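Local coordinates for protein fatty acid amide hydrolase (Candida albicans, PDB 6KVR) that probably hydrolyses monocarboxylic acid amides to the free acid and ammonium, as a member of the amidase signature family, at residues Y34-L38 with A121-F125; H183-T187 with I277-G281; W331-P337 with F551-A557; E477-W481 with L523-E527. Residue numbers count along the deposited sequence, not the author numbering.

Contact 1. Residues Y34-L38 with A121-F125; sequences YRQDL and AMELF
A helix can rest on a sheet edge by lending two residues one turn apart, and residues 34-38 with 121-125 illustrate it. The first segment is regular helix, with Leu38 N bonded to Tyr34 O at 3.2 Å; the second is extended except at Met122 (phi/psi -106/-26), where the strand direction changes. Closest in register are the CA atoms of Leu38 and Glu123, 5.8 Å apart. Leu38 (chi1 t, chi2 p) is the main bump: its CD2 lies 3.5 Å from Ala121 O, while CD1 settles 4.4 Å from Ala121 CB and 4.2 Å from Leu124 CB, in the hollow between these two side chains. Tyr34, chi1 t, lays its ring along the bend, with CE1 3.3 Å from Met122 O and 4.0 Å from CE of selenomethionine Met122, and OH 3.4 Å from Glu123 CG. A gap between the Tyr34 and Leu38 side chains holds water 1, which donates to Tyr34 O (2.8 Å) and Met122 O (2.9 Å). A classic beta bulge sets Met122 and Glu123 together opposite Arg200, which Glu123 OE2 meets in a salt bridge. Helix 20-40 thereby packs on strand 123-124, an outermost strand of the chain's mixed sheet, beside strand 199-201.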
loop_
_atom_site.group_PDB
_atom_site.type_symbol
_atom_site.label_atom_id
_atom_site.label_comp_id
_atom_site.label_asym_id
_atom_site.label_seq_id
_atom_site.Cartn_x
_atom_site.Cartn_y
_atom_site.Cartn_z
ATOM N N TYR A 34 25.058 -26.806 -13.960
ATOM C CA TYR A 34 23.762 -26.210 -14.284
ATOM C C TYR A 34 23.596 -26.040 -15.790
ATOM O O TYR A 34 22.501 -26.250 -16.333
ATOM C CB TYR A 34 23.620 -24.862 -13.570
ATOM C CG TYR A 34 22.252 -24.188 -13.632
ATOM C CD1 TYR A 34 21.894 -23.378 -14.704
ATOM C CD2 TYR A 34 21.348 -24.309 -12.588
ATOM C CE1 TYR A 34 20.667 -22.731 -14.743
ATOM C CE2 TYR A 34 20.111 -23.675 -12.618
ATOM C CZ TYR A 34 19.773 -22.882 -13.694
ATOM O OH TYR A 34 18.539 -22.244 -13.712
ATOM N N ARG A 35 24.668 -25.643 -16.480
ATOM C CA ARG A 35 24.602 -25.497 -17.931
ATOM C C ARG A 35 24.427 -26.849 -18.606
ATOM O O ARG A 35 23.632 -26.985 -19.551
ATOM C CB ARG A 35 25.862 -24.810 -18.449
ATOM C CG ARG A 35 26.027 -23.383 -18.004
ATOM C CD ARG A 35 27.364 -22.848 -18.467
ATOM N NE ARG A 35 27.675 -21.536 -17.914
ATOM C CZ ARG A 35 28.908 -21.111 -17.682
ATOM N NH1 ARG A 35 29.957 -21.890 -17.896
ATOM N NH2 ARG A 35 29.095 -19.876 -17.222
ATOM N N GLN A 36 25.154 -27.861 -18.126
ATOM C CA GLN A 36 25.035 -29.192 -18.716
ATOM C C GLN A 36 23.645 -29.762 -18.491
ATOM O O GLN A 36 23.088 -30.419 -19.380
ATOM C CB GLN A 36 26.106 -30.124 -18.140
ATOM C CG GLN A 36 26.243 -31.446 -18.881
ATOM C CD GLN A 36 26.371 -31.260 -20.384
ATOM O OE1 GLN A 36 27.272 -30.567 -20.858
ATOM N NE2 GLN A 36 25.452 -31.860 -21.140
ATOM N N ASP A 37 23.055 -29.493 -17.318
ATOM C CA ASP A 37 21.710 -29.984 -17.047
ATOM C C ASP A 37 20.697 -29.378 -18.011
ATOM O O ASP A 37 19.742 -30.051 -18.410
ATOM C CB ASP A 37 21.315 -29.686 -15.596
ATOM C CG ASP A 37 21.982 -30.631 -14.595
ATOM O OD1 ASP A 37 22.381 -31.756 -14.991
ATOM O OD2 ASP A 37 22.118 -30.240 -13.409
ATOM N N LEU A 38 20.892 -28.118 -18.411
ATOM C CA LEU A 38 19.979 -27.521 -19.384
ATOM C C LEU A 38 20.123 -28.190 -20.754
ATOM O O LEU A 38 19.116 -28.523 -21.400
ATOM C CB LEU A 38 20.220 -26.014 -19.477
ATOM C CG LEU A 38 19.412 -25.212 -20.509
ATOM C CD1 LEU A 38 17.901 -25.318 -20.276
ATOM C CD2 LEU A 38 19.869 -23.751 -20.548
ATOM N N ALA A 121 15.642 -20.018 -22.246
ATOM C CA ALA A 121 15.387 -20.867 -21.082
ATOM C C ALA A 121 16.601 -20.938 -20.153
ATOM O O ALA A 121 17.749 -20.920 -20.612
ATOM C CB ALA A 121 14.991 -22.282 -21.515
HETATM N N MSE A 122 16.341 -21.016 -18.838
HETATM C CA MSE A 122 17.384 -21.364 -17.857
HETATM C C MSE A 122 17.221 -22.788 -17.341
HETATM O O MSE A 122 18.183 -23.408 -16.880
HETATM C CB MSE A 122 17.385 -20.417 -16.644
HETATM C CG MSE A 122 17.287 -18.952 -16.965
HETATM SE SE MSE A 122 18.323 -17.795 -15.727
HETATM C CE MSE A 122 19.902 -18.915 -15.822
ATOM N N GLU A 123 15.983 -23.278 -17.384
ATOM C CA GLU A 123 15.642 -24.613 -16.927
ATOM C C GLU A 123 14.538 -25.138 -17.828
ATOM O O GLU A 123 13.598 -24.412 -18.163
ATOM C CB GLU A 123 15.182 -24.627 -15.458
ATOM C CG GLU A 123 16.317 -24.752 -14.431
ATOM C CD GLU A 123 15.841 -25.235 -13.048
ATOM O OE1 GLU A 123 16.696 -25.630 -12.212
ATOM O OE2 GLU A 123 14.612 -25.208 -12.797
ATOM N N LEU A 124 14.668 -26.394 -18.231
ATOM C CA LEU A 124 13.673 -27.058 -19.055
ATOM C C LEU A 124 13.280 -28.347 -18.365
ATOM O O LEU A 124 14.147 -29.075 -17.879
ATOM C CB LEU A 124 14.229 -27.361 -20.438
ATOM C CG LEU A 124 13.977 -26.355 -21.548
ATOM C CD1 LEU A 124 14.736 -26.810 -22.801
ATOM C CD2 LEU A 124 12.496 -26.286 -21.800
ATOM N N PHE A 125 11.983 -28.614 -18.284
ATOM C CA PHE A 125 11.545 -29.870 -17.687
ATOM C C PHE A 125 10.295 -30.331 -18.441
ATOM O O PHE A 125 9.183 -30.393 -17.896
ATOM C CB PHE A 125 11.313 -29.779 -16.173
ATOM C CG PHE A 125 10.773 -28.459 -15.677
ATOM C CD1 PHE A 125 11.618 -27.371 -15.462
ATOM C CD2 PHE A 125 9.432 -28.329 -15.349
ATOM C CE1 PHE A 125 11.116 -26.148 -14.954
ATOM C CE2 PHE A 125 8.917 -27.129 -14.845
ATOM C CZ PHE A 125 9.763 -26.032 -14.651
HETATM O O HOH W 1 19.782 -25.651 -16.024
#

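Contact 2. Residues H183-T187 with I277-G281; sequences HGVTT and ISVKG
How a helix start is secured by a loop with no regular structure is seen where residues 183-187 meet 277-281. Gly184 (phi/psi -67/174) is the N-cap of helix 185-192, and Val185 to Thr187 are already helical; the loop runs extended through Ser278, turns at Val279 (-108/8), and reaches Gly281 at 96/71. The CA pairs are Gly184-Gly281 at 4.1 Å, Val185-Lys280 at 5.7 Å and Thr186-Ser278 at 5.9 Å. At the closest pair neither residue could carry a CB: that of Gly184 would clash with Gly281 O, that of Gly281 with Gly184 CA. Both glycines make backbone hydrogen bonds with Asn162.

Amides at a helix N terminus lack acceptors in the preceding turn, and the loop supplies one: Val185 N donates to Lys280 O at 3.1 Å. Thr186 N instead donates to water 2 (2.9 Å), which donates to Lys280 O (2.7 Å) and, weakly, to Ser278 O (3.2 Å). Thr186, chi1 m, donates OG1 to Ser278 O at 2.7 Å and shares Tyr313 OH with Ser278 N. In the loop between strands 268-271 and 295-300, Ser278 forms an ST turn, its OG (chi1 t) accepting from Lys280 N at 3.0 Å and also bonding Asp323. Val185 CB packs 3.4 Å from Ser278 OG, and Val185 CG2 lies 3.7 Å from Lys280 CD. The all-t Lys280 chain carries NZ to a salt bridge with Asp449 of the second subunit.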
loop_
_atom_site.group_PDB
_atom_site.type_symbol
_atom_site.label_atom_id
_atom_site.label_comp_id
_atom_site.label_asym_id
_atom_site.label_seq_id
_atom_site.Cartn_x
_atom_site.Cartn_y
_atom_site.Cartn_z
ATOM N N HIS A 183 6.330 -23.687 -4.124
ATOM C CA HIS A 183 6.118 -22.590 -5.052
ATOM C C HIS A 183 5.973 -21.279 -4.288
ATOM O O HIS A 183 5.532 -21.252 -3.138
ATOM C CB HIS A 183 4.852 -22.835 -5.871
ATOM C CG HIS A 183 4.962 -23.967 -6.846
ATOM N ND1 HIS A 183 6.171 -24.447 -7.305
ATOM C CD2 HIS A 183 4.005 -24.715 -7.451
ATOM C CE1 HIS A 183 5.955 -25.436 -8.152
ATOM N NE2 HIS A 183 4.651 -25.615 -8.261
ATOM N N GLY A 184 6.341 -20.183 -4.941
ATOM C CA GLY A 184 5.926 -18.882 -4.475
ATOM C C GLY A 184 4.429 -18.728 -4.626
ATOM O O GLY A 184 3.748 -19.580 -5.206
ATOM N N VAL A 185 3.899 -17.612 -4.110
ATOM C CA VAL A 185 2.445 -17.455 -4.068
ATOM C C VAL A 185 1.860 -17.476 -5.478
ATOM O O VAL A 185 0.874 -18.169 -5.748
ATOM C CB VAL A 185 2.048 -16.175 -3.316
ATOM C CG1 VAL A 185 0.560 -15.969 -3.415
ATOM C CG2 VAL A 185 2.459 -16.270 -1.843
ATOM N N THR A 186 2.456 -16.720 -6.397
ATOM C CA THR A 186 1.856 -16.608 -7.719
ATOM C C THR A 186 1.895 -17.947 -8.459
ATOM O O THR A 186 0.904 -18.355 -9.076
ATOM C CB THR A 186 2.549 -15.493 -8.509
ATOM O OG1 THR A 186 2.023 -14.238 -8.075
ATOM C CG2 THR A 186 2.292 -15.635 -10.027
ATOM N N THR A 187 3.010 -18.669 -8.376
ATOM C CA THR A 187 3.081 -19.948 -9.069
ATOM C C THR A 187 2.090 -20.957 -8.491
ATOM O O THR A 187 1.453 -21.708 -9.244
ATOM C CB THR A 187 4.508 -20.492 -9.023
ATOM O OG1 THR A 187 5.359 -19.627 -9.776
ATOM C CG2 THR A 187 4.570 -21.889 -9.610
ATOM N N ILE A 277 -1.242 -8.419 -7.616
ATOM C CA ILE A 277 -0.632 -9.714 -7.877
ATOM C C ILE A 277 0.512 -9.889 -6.880
ATOM O O ILE A 277 1.293 -8.957 -6.663
ATOM C CB ILE A 277 -0.153 -9.807 -9.346
ATOM C CG1 ILE A 277 -1.354 -10.000 -10.281
ATOM C CG2 ILE A 277 0.740 -10.987 -9.566
ATOM C CD1 ILE A 277 -2.164 -8.784 -10.513
ATOM N N SER A 278 0.596 -11.063 -6.254
ATOM C CA SER A 278 1.637 -11.297 -5.253
ATOM C C SER A 278 3.037 -11.424 -5.859
ATOM O O SER A 278 3.234 -12.068 -6.898
ATOM C CB SER A 278 1.334 -12.564 -4.462
ATOM O OG SER A 278 2.343 -12.777 -3.486
ATOM N N VAL A 279 4.023 -10.820 -5.184
ATOM C CA VAL A 279 5.436 -11.064 -5.466
ATOM C C VAL A 279 6.092 -11.891 -4.368
ATOM O O VAL A 279 7.308 -12.078 -4.389
ATOM C CB VAL A 279 6.226 -9.760 -5.695
ATOM C CG1 VAL A 279 5.677 -8.995 -6.899
ATOM C CG2 VAL A 279 6.202 -8.887 -4.448
ATOM N N LYS A 280 5.315 -12.402 -3.417
ATOM C CA LYS A 280 5.877 -13.187 -2.323
ATOM C C LYS A 280 6.469 -14.512 -2.816
ATOM O O LYS A 280 5.830 -15.254 -3.565
ATOM C CB LYS A 280 4.796 -13.443 -1.265
ATOM C CG LYS A 280 5.270 -14.284 -0.100
ATOM C CD LYS A 280 4.155 -14.549 0.907
ATOM C CE LYS A 280 4.585 -15.589 1.941
ATOM N NZ LYS A 280 3.501 -15.712 2.951
ATOM N N GLY A 281 7.690 -14.814 -2.383
ATOM C CA GLY A 281 8.280 -16.114 -2.651
ATOM C C GLY A 281 9.189 -16.160 -3.866
ATOM O O GLY A 281 8.839 -16.749 -4.888
HETATM O O HOH W 2 4.598 -14.758 -5.904
#

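Contact 3. Residues W331-P337 with F551-A557; sequences WRDVSTP and FDEEVLA
A loop can be held along a helix by a charge network at one end and apolar packing along its length. Residues 331-337 run extended past the start of helix 552-565, with CA pairs Arg332-Glu553 at 6.6 Å and Thr336-Ala557 at 4.9 Å. Phe551 is the N-cap. Asp552 places CB 3.7 Å from Trp331 CZ3. Glu553 (chi1 m) lays CG over the Trp331 six-membered ring, a CH-pi contact 3.3 Å from its centroid; its OE2 accepts from Arg332 N (2.9 Å) and also forms a salt bridge with Arg276, while its OE1 forms one with Arg332 NH2 (3.1 Å). Glu554 completes the network, OE1 taking Arg332 NH1 (3.1 Å) and OE2 taking Arg332 NH2 (3.2 Å). Leu556 CD1 meets Trp331 CH2 at 3.9 Å. Ala557 CB packs 3.7 Å from Val334 CG1 and 4.0 Å from Pro337 CD. Trp331, whose NE1 bonds Glu307, also packs on helix 303-317, which Leu556 touches through Leu306, while Val555 and Leu556 lie on Leu495 of strand 494-499.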
loop_
_atom_site.group_PDB
_atom_site.type_symbol
_atom_site.label_atom_id
_atom_site.label_comp_id
_atom_site.label_asym_id
_atom_site.label_seq_id
_atom_site.Cartn_x
_atom_site.Cartn_y
_atom_site.Cartn_z
ATOM N N TRP A 331 -11.423 -7.974 -9.384
ATOM C CA TRP A 331 -11.215 -7.619 -10.782
ATOM C C TRP A 331 -12.588 -7.343 -11.392
ATOM O O TRP A 331 -13.388 -8.268 -11.581
ATOM C CB TRP A 331 -10.479 -8.741 -11.512
ATOM C CG TRP A 331 -10.206 -8.442 -12.953
ATOM C CD1 TRP A 331 -10.934 -8.865 -14.029
ATOM C CD2 TRP A 331 -9.132 -7.641 -13.481
ATOM N NE1 TRP A 331 -10.378 -8.382 -15.191
ATOM C CE2 TRP A 331 -9.276 -7.626 -14.883
ATOM C CE3 TRP A 331 -8.073 -6.928 -12.905
ATOM C CZ2 TRP A 331 -8.395 -6.932 -15.720
ATOM C CZ3 TRP A 331 -7.199 -6.234 -13.736
ATOM C CH2 TRP A 331 -7.367 -6.244 -15.130
ATOM N N ARG A 332 -12.871 -6.071 -11.676
ATOM C CA ARG A 332 -14.194 -5.655 -12.119
ATOM C C ARG A 332 -14.457 -6.042 -13.576
ATOM O O ARG A 332 -13.543 -6.159 -14.395
ATOM C CB ARG A 332 -14.364 -4.144 -11.953
ATOM C CG ARG A 332 -14.619 -3.714 -10.504
ATOM C CD ARG A 332 -14.465 -2.220 -10.344
ATOM N NE ARG A 332 -13.127 -1.760 -10.703
ATOM C CZ ARG A 332 -12.842 -1.092 -11.813
ATOM N NH1 ARG A 332 -13.765 -0.854 -12.729
ATOM N NH2 ARG A 332 -11.599 -0.651 -12.006
ATOM N N ASP A 333 -15.735 -6.214 -13.890
ATOM C CA ASP A 333 -16.178 -6.521 -15.240
ATOM C C ASP A 333 -16.450 -5.207 -15.963
ATOM O O ASP A 333 -17.298 -4.421 -15.534
ATOM C CB ASP A 333 -17.425 -7.396 -15.203
ATOM C CG ASP A 333 -17.395 -8.476 -16.256
ATOM O OD1 ASP A 333 -17.177 -8.162 -17.448
ATOM O OD2 ASP A 333 -17.554 -9.654 -15.874
ATOM N N VAL A 334 -15.710 -4.962 -17.038
ATOM C CA VAL A 334 -15.702 -3.677 -17.723
ATOM C C VAL A 334 -15.904 -3.927 -19.211
ATOM O O VAL A 334 -15.306 -4.849 -19.776
ATOM C CB VAL A 334 -14.378 -2.924 -17.458
ATOM C CG1 VAL A 334 -14.103 -1.896 -18.541
ATOM C CG2 VAL A 334 -14.398 -2.278 -16.071
ATOM N N SER A 335 -16.753 -3.121 -19.848
ATOM C CA SER A 335 -17.011 -3.313 -21.273
ATOM C C SER A 335 -15.923 -2.648 -22.104
ATOM O O SER A 335 -15.294 -1.678 -21.677
ATOM C CB SER A 335 -18.376 -2.752 -21.675
ATOM O OG SER A 335 -18.664 -1.549 -20.972
ATOM N N THR A 336 -15.711 -3.175 -23.297
ATOM C CA THR A 336 -14.748 -2.567 -24.200
ATOM C C THR A 336 -15.293 -1.243 -24.718
ATOM O O THR A 336 -16.395 -1.214 -25.275
ATOM C CB THR A 336 -14.435 -3.514 -25.345
ATOM O OG1 THR A 336 -13.906 -4.730 -24.804
ATOM C CG2 THR A 336 -13.423 -2.897 -26.283
ATOM N N PRO A 337 -14.579 -0.137 -24.544
ATOM C CA PRO A 337 -15.120 1.162 -24.940
ATOM C C PRO A 337 -14.959 1.398 -26.433
ATOM O O PRO A 337 -14.187 0.727 -27.122
ATOM C CB PRO A 337 -14.261 2.141 -24.140
ATOM C CG PRO A 337 -12.916 1.457 -24.135
ATOM C CD PRO A 337 -13.232 -0.009 -23.954
ATOM N N PHE A 551 -7.037 1.262 -11.853
ATOM C CA PHE A 551 -7.966 1.136 -12.975
ATOM C C PHE A 551 -7.402 0.228 -14.063
ATOM O O PHE A 551 -7.590 0.483 -15.256
ATOM C CB PHE A 551 -8.312 2.516 -13.528
ATOM C CG PHE A 551 -9.246 3.311 -12.637
ATOM C CD1 PHE A 551 -8.793 3.854 -11.434
ATOM C CD2 PHE A 551 -10.581 3.510 -12.995
ATOM C CE1 PHE A 551 -9.649 4.589 -10.606
ATOM C CE2 PHE A 551 -11.441 4.254 -12.170
ATOM C CZ PHE A 551 -10.974 4.792 -10.974
ATOM N N ASP A 552 -6.684 -0.830 -13.651
ATOM C CA ASP A 552 -6.116 -1.815 -14.575
ATOM C C ASP A 552 -7.155 -2.366 -15.547
ATOM O O ASP A 552 -6.841 -2.654 -16.712
ATOM C CB ASP A 552 -5.512 -2.988 -13.792
ATOM C CG ASP A 552 -4.635 -2.544 -12.633
ATOM O OD1 ASP A 552 -5.108 -1.840 -11.712
ATOM O OD2 ASP A 552 -3.461 -2.929 -12.643
ATOM N N GLU A 553 -8.375 -2.587 -15.060
ATOM C CA GLU A 553 -9.411 -3.193 -15.888
ATOM C C GLU A 553 -9.714 -2.321 -17.097
ATOM O O GLU A 553 -9.783 -2.811 -18.228
ATOM C CB GLU A 553 -10.672 -3.432 -15.048
ATOM C CG GLU A 553 -10.471 -4.471 -13.933
ATOM C CD GLU A 553 -10.123 -3.838 -12.572
ATOM O OE1 GLU A 553 -9.435 -2.784 -12.529
ATOM O OE2 GLU A 553 -10.553 -4.393 -11.535
ATOM N N GLU A 554 -9.842 -1.010 -16.880
ATOM C CA GLU A 554 -10.064 -0.085 -17.988
ATOM C C GLU A 554 -8.872 -0.052 -18.940
ATOM O O GLU A 554 -9.055 0.109 -20.156
ATOM C CB GLU A 554 -10.341 1.325 -17.453
ATOM C CG GLU A 554 -11.757 1.541 -16.932
ATOM C CD GLU A 554 -11.931 1.045 -15.500
ATOM O OE1 GLU A 554 -13.048 1.174 -14.937
ATOM O OE2 GLU A 554 -10.936 0.521 -14.934
ATOM N N VAL A 555 -7.650 -0.188 -18.412
ATOM C CA VAL A 555 -6.469 -0.178 -19.269
ATOM C C VAL A 555 -6.560 -1.301 -20.289
ATOM O O VAL A 555 -6.397 -1.080 -21.492
ATOM C CB VAL A 555 -5.176 -0.289 -18.441
ATOM C CG1 VAL A 555 -3.992 -0.535 -19.372
ATOM C CG2 VAL A 555 -4.945 0.976 -17.585
ATOM N N LEU A 556 -6.843 -2.523 -19.820
ATOM C CA LEU A 556 -6.920 -3.670 -20.721
ATOM C C LEU A 556 -8.104 -3.552 -21.670
ATOM O O LEU A 556 -8.007 -3.940 -22.841
ATOM C CB LEU A 556 -7.009 -4.968 -19.919
ATOM C CG LEU A 556 -5.720 -5.319 -19.165
ATOM C CD1 LEU A 556 -5.707 -6.753 -18.611
ATOM C CD2 LEU A 556 -4.523 -5.077 -20.058
ATOM N N ALA A 557 -9.236 -3.039 -21.179
ATOM C CA ALA A 557 -10.414 -2.904 -22.030
ATOM C C ALA A 557 -10.131 -1.956 -23.187
ATOM O O ALA A 557 -10.454 -2.254 -24.344
ATOM C CB ALA A 557 -11.609 -2.414 -21.207
#

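Contact 4. Residues E477-W481 with L523-E527; sequences EVYNW and LEQLE
Residues 477-481 form an irregular, largely extended loop that bends at Tyr479 (phi/psi -121/-33) before Trp481, the N-cap of helix 482-490; residues 523-527 are one turn of helix 522-529, with Glu527 N bonded to Leu523 O at 3.0 Å. CA atoms pair as Tyr479-Glu527 and Asn480-Leu523, both at 7.1 Å. The bend at Tyr479 brings two successive amides onto one acceptor: Tyr479 N and Asn480 N each donate to Glu527 OE2 at 2.8 Å, the carboxylate being delivered by m rotamers at chi1 and chi2. Glu527 OE1 bonds Asn469 and receives a weak bond (3.1 Å) from water 3, which also donates to Glu477 O at 2.7 Å. Tyr479, chi1 m, turns one ring face to Leu526, whose CD2 makes a CH-pi contact 3.8 Å from the centroid; Leu523 CD1 packs 3.8 Å from Tyr479 CB. Tyr479 OH hydrogen-bonds Lys417 NZ, and Asn480 OD1 accepts from Ser482 N. The principle is a buried carboxylate from a helix gathering consecutive loop amides. Here it joins helix 522-529 to the loop before helix 482-490, where Val478 lies about 10 Å from Gly256 and from the side chain of Ser233, both predicted to bind substrate.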
loop_
_atom_site.group_PDB
_atom_site.type_symbol
_atom_site.label_atom_id
_atom_site.label_comp_id
_atom_site.label_asym_id
_atom_site.label_seq_id
_atom_site.Cartn_x
_atom_site.Cartn_y
_atom_site.Cartn_z
ATOM N N GLU A 477 23.710 -2.799 -24.321
ATOM C CA GLU A 477 23.796 -1.413 -24.790
ATOM C C GLU A 477 22.463 -0.694 -24.596
ATOM O O GLU A 477 21.955 -0.021 -25.496
ATOM C CB GLU A 477 24.249 -1.369 -26.257
ATOM C CG GLU A 477 25.756 -1.602 -26.425
ATOM C CD GLU A 477 26.250 -1.366 -27.846
ATOM O OE1 GLU A 477 26.389 -0.190 -28.250
ATOM O OE2 GLU A 477 26.547 -2.368 -28.537
ATOM N N VAL A 478 21.871 -0.830 -23.410
ATOM C CA VAL A 478 20.658 -0.093 -23.082
ATOM C C VAL A 478 20.825 0.499 -21.686
ATOM O O VAL A 478 21.012 -0.237 -20.708
ATOM C CB VAL A 478 19.390 -0.964 -23.197
ATOM C CG1 VAL A 478 19.554 -2.318 -22.493
ATOM C CG2 VAL A 478 18.174 -0.216 -22.696
ATOM N N TYR A 479 20.760 1.831 -21.603
ATOM C CA TYR A 479 21.188 2.613 -20.454
ATOM C C TYR A 479 20.092 3.464 -19.833
ATOM O O TYR A 479 20.113 3.683 -18.618
ATOM C CB TYR A 479 22.338 3.542 -20.861
ATOM C CG TYR A 479 23.451 2.844 -21.623
ATOM C CD1 TYR A 479 24.452 2.147 -20.947
ATOM C CD2 TYR A 479 23.500 2.882 -23.004
ATOM C CE1 TYR A 479 25.466 1.502 -21.630
ATOM C CE2 TYR A 479 24.507 2.244 -23.707
ATOM C CZ TYR A 479 25.486 1.560 -23.014
ATOM O OH TYR A 479 26.478 0.932 -23.710
ATOM N N ASN A 480 19.149 3.965 -20.625
ATOM C CA ASN A 480 18.122 4.880 -20.147
ATOM C C ASN A 480 16.797 4.151 -19.956
ATOM O O ASN A 480 16.207 3.656 -20.928
ATOM C CB ASN A 480 17.934 6.034 -21.127
ATOM C CG ASN A 480 16.697 6.825 -20.830
ATOM O OD1 ASN A 480 16.476 7.233 -19.694
ATOM N ND2 ASN A 480 15.858 7.012 -21.832
ATOM N N TRP A 481 16.301 4.141 -18.721
ATOM C CA TRP A 481 15.007 3.548 -18.392
ATOM C C TRP A 481 13.863 4.577 -18.261
ATOM O O TRP A 481 12.759 4.212 -17.825
ATOM C CB TRP A 481 15.107 2.783 -17.074
ATOM C CG TRP A 481 16.116 1.682 -16.995
ATOM C CD1 TRP A 481 17.027 1.305 -17.948
ATOM C CD2 TRP A 481 16.328 0.818 -15.870
ATOM N NE1 TRP A 481 17.786 0.253 -17.483
ATOM C CE2 TRP A 481 17.380 -0.063 -16.211
ATOM C CE3 TRP A 481 15.725 0.703 -14.607
ATOM C CZ2 TRP A 481 17.830 -1.064 -15.345
ATOM C CZ3 TRP A 481 16.181 -0.287 -13.740
ATOM C CH2 TRP A 481 17.224 -1.160 -14.122
ATOM N N LEU A 523 23.749 11.145 -21.221
ATOM C CA LEU A 523 22.935 9.947 -21.399
ATOM C C LEU A 523 22.135 10.003 -22.696
ATOM O O LEU A 523 22.061 9.009 -23.429
ATOM C CB LEU A 523 22.006 9.763 -20.200
ATOM C CG LEU A 523 21.065 8.542 -20.166
ATOM C CD1 LEU A 523 21.832 7.239 -20.298
ATOM C CD2 LEU A 523 20.213 8.522 -18.878
ATOM N N GLU A 524 21.530 11.157 -23.001
ATOM C CA GLU A 524 20.783 11.265 -24.247
ATOM C C GLU A 524 21.687 11.028 -25.440
ATOM O O GLU A 524 21.284 10.372 -26.407
ATOM C CB GLU A 524 20.093 12.629 -24.372
ATOM C CG GLU A 524 19.073 12.649 -25.522
ATOM C CD GLU A 524 18.340 13.975 -25.656
ATOM O OE1 GLU A 524 18.915 15.006 -25.259
ATOM O OE2 GLU A 524 17.193 13.987 -26.153
ATOM N N GLN A 525 22.916 11.556 -25.391
ATOM C CA GLN A 525 23.847 11.386 -26.502
ATOM C C GLN A 525 24.276 9.930 -26.630
ATOM O O GLN A 525 24.305 9.370 -27.734
ATOM C CB GLN A 525 25.070 12.282 -26.311
ATOM C CG GLN A 525 25.978 12.284 -27.525
ATOM C CD GLN A 525 27.291 12.990 -27.287
ATOM O OE1 GLN A 525 27.392 13.857 -26.437
ATOM N NE2 GLN A 525 28.309 12.607 -28.039
ATOM N N LEU A 526 24.638 9.313 -25.502
ATOM C CA LEU A 526 24.957 7.891 -25.493
ATOM C C LEU A 526 23.870 7.075 -26.200
ATOM O O LEU A 526 24.152 6.308 -27.132
ATOM C CB LEU A 526 25.144 7.433 -24.046
ATOM C CG LEU A 526 25.400 5.957 -23.757
ATOM C CD1 LEU A 526 26.542 5.392 -24.610
ATOM C CD2 LEU A 526 25.689 5.786 -22.271
ATOM N N GLU A 527 22.615 7.275 -25.804
ATOM C CA GLU A 527 21.521 6.492 -26.373
ATOM C C GLU A 527 21.300 6.816 -27.852
ATOM O O GLU A 527 21.184 5.906 -28.679
ATOM C CB GLU A 527 20.238 6.737 -25.574
ATOM C CG GLU A 527 20.199 6.029 -24.226
ATOM C CD GLU A 527 19.823 4.538 -24.330
ATOM O OE1 GLU A 527 19.409 4.068 -25.424
ATOM O OE2 GLU A 527 19.932 3.833 -23.301
HETATM O O HOH W 3 21.909 2.550 -26.386
#

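Followed from the N terminus, contact 1 first brings helix 20-40 back onto strand 123-124, closing a segment of 82 residues rich in helix and without strand. Contact 2 opens only afterwards, joining the start of helix 185-192 to the loop between strands 268-271 and 295-300. Contact 3 then spans the longest interval, 213 residues, and brings the last helix, 552-565, to the loop that precedes strand 343-346. Within that interval lies contact 4, a shorter closure between the loop before helix 482-490 and helix 522-529. None cross. Contacts 1 and 3 lie on opposite sides of the chain's centre, as do 2 and 4, whereas contacts 2 and 3 come within about 6 Å at their nearest atoms.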